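Local coordinates for hypoxic response protein 1 (Mycobacterium tuberculosis, PDB 1Y5H) that is a secreted, homodimeric CBS-domain protein of the DosR regulon whose precise role is unknown, and which seems not to bind AMP, unlike some of its relatives, at residues Arg11-Ala16 / Ala123-His128; Tyr85-Asn90 / Val108-Glu113. One frame throughout, in Å; residues are numbered along the deposited sequence.

Interaction 1: Arg11-Ala16 / Ala123-His128; sequences RDIMNA and ADIARH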
# COMPACT_ATOMS: atom_id res chain seq x y z
N ARG A 11 0.71 14.10 -22.19
CA ARG A 11 -0.08 13.40 -23.19
C ARG A 11 0.77 12.41 -23.99
O ARG A 11 0.29 11.36 -24.42
CB ARG A 11 -0.74 14.41 -24.14
CG ARG A 11 -1.65 13.77 -25.19
CD ARG A 11 -2.16 14.80 -26.20
NE ARG A 11 -3.01 15.81 -25.60
CZ ARG A 11 -4.24 15.59 -25.14
NH1 ARG A 11 -4.77 14.38 -25.21
NH2 ARG A 11 -4.94 16.59 -24.62
N ASP A 12 2.04 12.76 -24.18
CA ASP A 12 2.97 11.94 -24.93
C ASP A 12 3.39 10.64 -24.26
O ASP A 12 3.67 9.65 -24.94
CB ASP A 12 4.24 12.75 -25.24
CG ASP A 12 4.00 13.86 -26.23
OD1 ASP A 12 4.81 14.81 -26.26
OD2 ASP A 12 3.02 13.78 -27.00
N ILE A 13 3.43 10.62 -22.93
CA ILE A 13 3.86 9.42 -22.21
C ILE A 13 2.80 8.77 -21.32
O ILE A 13 3.05 7.73 -20.72
CB ILE A 13 5.09 9.73 -21.34
CG1 ILE A 13 4.72 10.74 -20.24
CG2 ILE A 13 6.21 10.31 -22.20
CD1 ILE A 13 5.87 11.07 -19.31
N MSE A 14 1.63 9.37 -21.23
CA MSE A 14 0.57 8.83 -20.38
C MSE A 14 -0.08 7.57 -20.91
O MSE A 14 -0.02 7.27 -22.10
CB MSE A 14 -0.52 9.88 -20.17
CG MSE A 14 -1.32 10.16 -21.43
SE MSE A 14 -2.72 11.44 -21.16
CE MSE A 14 -3.67 11.21 -22.83
N ASN A 15 -0.70 6.83 -19.99
CA ASN A 15 -1.44 5.63 -20.33
C ASN A 15 -2.84 6.18 -20.57
O ASN A 15 -3.56 6.52 -19.64
CB ASN A 15 -1.45 4.66 -19.15
CG ASN A 15 -0.06 4.17 -18.79
OD1 ASN A 15 0.57 3.44 -19.56
ND2 ASN A 15 0.43 4.58 -17.63
N ALA A 16 -3.20 6.30 -21.84
CA ALA A 16 -4.49 6.85 -22.21
C ALA A 16 -5.61 5.82 -22.22
O ALA A 16 -5.36 4.62 -22.36
CB ALA A 16 -4.38 7.51 -23.57
N ALA A 123 7.46 5.45 -13.67
CA ALA A 123 8.13 4.50 -14.57
C ALA A 123 7.98 4.96 -16.02
O ALA A 123 8.89 4.78 -16.84
CB ALA A 123 7.54 3.11 -14.40
N ASP A 124 6.83 5.55 -16.35
CA ASP A 124 6.59 6.05 -17.70
C ASP A 124 7.61 7.14 -18.01
O ASP A 124 8.14 7.22 -19.12
CB ASP A 124 5.18 6.63 -17.83
CG ASP A 124 4.10 5.56 -17.81
OD1 ASP A 124 4.32 4.49 -18.40
OD2 ASP A 124 3.02 5.82 -17.22
N ILE A 125 7.88 8.00 -17.03
CA ILE A 125 8.84 9.08 -17.21
C ILE A 125 10.24 8.53 -17.45
O ILE A 125 10.95 8.99 -18.34
CB ILE A 125 8.85 10.02 -15.97
CG1 ILE A 125 7.50 10.72 -15.85
CG2 ILE A 125 9.96 11.06 -16.12
CD1 ILE A 125 7.36 11.61 -14.62
N ALA A 126 10.62 7.53 -16.66
CA ALA A 126 11.94 6.91 -16.80
C ALA A 126 12.13 6.27 -18.17
O ALA A 126 13.22 6.33 -18.75
CB ALA A 126 12.14 5.87 -15.70
N ARG A 127 11.07 5.66 -18.69
CA ARG A 127 11.12 5.00 -19.99
C ARG A 127 11.25 5.95 -21.17
O ARG A 127 11.86 5.60 -22.18
CB ARG A 127 9.87 4.15 -20.19
CG ARG A 127 9.66 3.03 -19.19
CD ARG A 127 8.22 2.56 -19.22
NE ARG A 127 7.95 1.54 -18.21
CZ ARG A 127 6.77 1.37 -17.62
NH1 ARG A 127 5.75 2.15 -17.93
NH2 ARG A 127 6.61 0.41 -16.72
N HIS A 128 10.69 7.15 -21.05
CA HIS A 128 10.72 8.09 -22.16
C HIS A 128 11.48 9.40 -21.95
O HIS A 128 11.03 10.45 -22.42
CB HIS A 128 9.29 8.39 -22.58
CG HIS A 128 8.43 7.17 -22.71
ND1 HIS A 128 8.69 6.18 -23.63
CD2 HIS A 128 7.33 6.78 -22.03
CE1 HIS A 128 7.78 5.22 -23.51
NE2 HIS A 128 6.95 5.56 -22.54
O HOH W 1 2.69 2.44 -18.29
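In Ile-13 the first torsion (chi1 65°) sets CG1 in the crowded position between backbone N and carbonyl carbon, while chi2 stretches the chain so that CD1 leads toward the helix; in His-128 CG stands anti to the carbonyl carbon (chi1 -46°), which swings the ring so that CD2 lies alongside the isoleucine. Ile-13 therefore touches the helix end with two branches. Its CG2 lies 3.6 Å from His-128 CB, the two side chains sliding past each other in opposite directions, and its CD1 meets Ile-125 CG1 at 3.8 Å in an oblique crossing. Around this apolar knot Ile-13 also packs on Val-120 and Met-96, and Ile-125 on helix 93-103.

The polar half sits beside it. Asn-15 ND2 comes within 2.9 Å of Asp-124 OD2, with the amide and carboxylate planes turned 58° apart. A water closes the gap on the other branch, donating to Asn-15 OD1 at 2.7 Å and to Asp-124 OD1 at 2.6 Å. That same OD1 takes a salt bridge from Arg-127 NH1, one turn on in the helix, at 2.8 Å, whereas OD2 accepts from the backbone N of Thr-121. The buried carboxylate is thus gripped through both oxygens, and the arginine probably favours its charged form. Ala-123 CB covers one face of the guanidinium. His-128, probably a zinc ligand, as in relatives, is the first residue beyond the helix. This packing of the N-terminal segment against the C-terminal helix joins the two chain ends within a tandem CBS-domain fold.

Interaction 2: Tyr85-Asn90 / Val108-Glu113; sequences YYVDAN and VPVISE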
# COMPACT_ATOMS: atom_id res chain seq x y z
N TYR A 85 -4.76 15.97 -6.96
CA TYR A 85 -3.57 16.46 -7.63
C TYR A 85 -3.66 15.93 -9.05
O TYR A 85 -4.28 14.89 -9.29
CB TYR A 85 -2.29 15.96 -6.93
CG TYR A 85 -2.29 14.49 -6.57
CD1 TYR A 85 -1.87 13.53 -7.49
CD2 TYR A 85 -2.71 14.06 -5.31
CE1 TYR A 85 -1.88 12.17 -7.16
CE2 TYR A 85 -2.72 12.71 -4.97
CZ TYR A 85 -2.30 11.78 -5.90
OH TYR A 85 -2.33 10.44 -5.57
N TYR A 86 -3.06 16.65 -9.98
CA TYR A 86 -3.09 16.26 -11.38
C TYR A 86 -2.21 17.19 -12.17
O TYR A 86 -1.70 18.17 -11.64
CB TYR A 86 -4.52 16.34 -11.94
CG TYR A 86 -5.18 17.71 -11.84
CD1 TYR A 86 -4.87 18.74 -12.74
CD2 TYR A 86 -6.13 17.97 -10.86
CE1 TYR A 86 -5.50 19.99 -12.65
CE2 TYR A 86 -6.76 19.20 -10.76
CZ TYR A 86 -6.45 20.21 -11.66
OH TYR A 86 -7.11 21.41 -11.56
N VAL A 87 -2.02 16.86 -13.44
CA VAL A 87 -1.24 17.70 -14.34
C VAL A 87 -2.04 17.85 -15.62
O VAL A 87 -2.86 16.99 -15.97
CB VAL A 87 0.14 17.10 -14.69
CG1 VAL A 87 0.99 17.01 -13.43
CG2 VAL A 87 -0.01 15.73 -15.34
N ASP A 88 -1.82 18.97 -16.31
CA ASP A 88 -2.48 19.25 -17.57
C ASP A 88 -1.83 18.37 -18.63
O ASP A 88 -0.67 17.98 -18.50
CB ASP A 88 -2.32 20.72 -17.92
CG ASP A 88 -2.83 21.05 -19.30
OD1 ASP A 88 -4.04 20.86 -19.55
OD2 ASP A 88 -2.03 21.50 -20.15
N ALA A 89 -2.57 18.07 -19.69
CA ALA A 89 -2.06 17.23 -20.76
C ALA A 89 -0.79 17.79 -21.40
O ALA A 89 0.01 17.05 -21.97
CB ALA A 89 -3.13 17.04 -21.83
N ASN A 90 -0.59 19.10 -21.28
CA ASN A 90 0.59 19.75 -21.86
C ASN A 90 1.73 19.95 -20.86
O ASN A 90 2.73 20.58 -21.18
CB ASN A 90 0.20 21.12 -22.45
CG ASN A 90 -0.56 21.00 -23.75
OD1 ASN A 90 -1.20 21.95 -24.20
ND2 ASN A 90 -0.49 19.83 -24.37
N VAL A 108 0.22 10.05 -11.42
CA VAL A 108 -0.61 11.24 -11.40
C VAL A 108 -1.61 11.25 -12.54
O VAL A 108 -1.31 10.79 -13.64
CB VAL A 108 0.29 12.49 -11.54
CG1 VAL A 108 -0.55 13.75 -11.66
CG2 VAL A 108 1.22 12.58 -10.33
N PRO A 109 -2.83 11.76 -12.29
CA PRO A 109 -3.86 11.81 -13.32
C PRO A 109 -3.55 12.95 -14.29
O PRO A 109 -2.97 13.96 -13.90
CB PRO A 109 -5.15 12.11 -12.54
CG PRO A 109 -4.81 11.83 -11.11
CD PRO A 109 -3.36 12.17 -10.98
N VAL A 110 -3.92 12.77 -15.55
CA VAL A 110 -3.71 13.80 -16.56
C VAL A 110 -5.08 14.33 -16.95
O VAL A 110 -6.00 13.55 -17.25
CB VAL A 110 -2.98 13.23 -17.79
CG1 VAL A 110 -2.74 14.33 -18.81
CG2 VAL A 110 -1.66 12.61 -17.37
N ILE A 111 -5.24 15.65 -16.92
CA ILE A 111 -6.51 16.29 -17.23
C ILE A 111 -6.45 17.14 -18.49
O ILE A 111 -5.43 17.74 -18.81
CB ILE A 111 -6.95 17.20 -16.05
CG1 ILE A 111 -7.09 16.37 -14.77
CG2 ILE A 111 -8.26 17.90 -16.38
CD1 ILE A 111 -8.13 15.28 -14.86
N SER A 112 -7.58 17.18 -19.19
CA SER A 112 -7.71 17.98 -20.41
C SER A 112 -9.17 18.38 -20.49
O SER A 112 -10.05 17.53 -20.63
CB SER A 112 -7.32 17.15 -21.64
OG SER A 112 -7.32 17.96 -22.81
N GLU A 113 -9.43 19.68 -20.38
CA GLU A 113 -10.79 20.20 -20.42
C GLU A 113 -11.59 19.67 -19.23
O GLU A 113 -12.78 19.35 -19.36
CB GLU A 113 -11.46 19.79 -21.74
O HOH W 2 -5.25 20.51 -22.14
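Strands 87-88 and 107-112 are the two parallel strands of a beta-alpha-beta unit whose crossover is helix 93-103. Val-87 carries the ladder through both its backbone polar atoms: its N donates to Pro-109 O at 3.1 Å, and its O receives Ile-111 N at 2.9 Å, each donor lying nearly along the C=O axis. A third bond, Ala-89 N to Ile-111 O, is weak, bent to 131° at the hydrogen where the short strand ends.

On the face bearing Val-87 and Val-110, Val-87 CG2 meets Val-110 CG2 at 4.1 Å; Val-99 of the crossover helix also packs on Val-87. Ile-111 points to the other face, its CG1 held anti to the carbonyl carbon and 3.7 Å from Tyr-86 CG. At the start of the pair Pro-109 CD lies 4.0 Å from Tyr-85 CD1, the side chains crossing at about a right angle, and the Tyr-85 ring stacks with His-103, probably a zinc ligand. At the last bridge residue, Asp-88 OD2 accepts from Asn-90 N, which approaches from above the carboxylate plane. This Asx turn ends the edge strand of the parallel beta-alpha-beta unit within the mixed sheet of a CBS domain.

Overall arrangement
Interactions 1 and 2 both reach the same mixed sheet, whose order is 15-16, 115-121, 107-112, 87-88, each through one of its outermost strands, 15-16 and 87-88; their centres are 13 Å apart. They also meet directly: Arg-11 N probably donates to Ala-89 O at 3.0 Å, and Met-14 SE packs on Val-110 CG1 at 3.7 Å. Strand 15-16 pairs with strand 115-121, so the N-terminal segment joins the sheet formed by the C-terminal half. A histidine that probably binds zinc lies in interaction 1 (His-128, about 12 Å from Val-110 between side chains), and another, His-103, lies beside interaction 2.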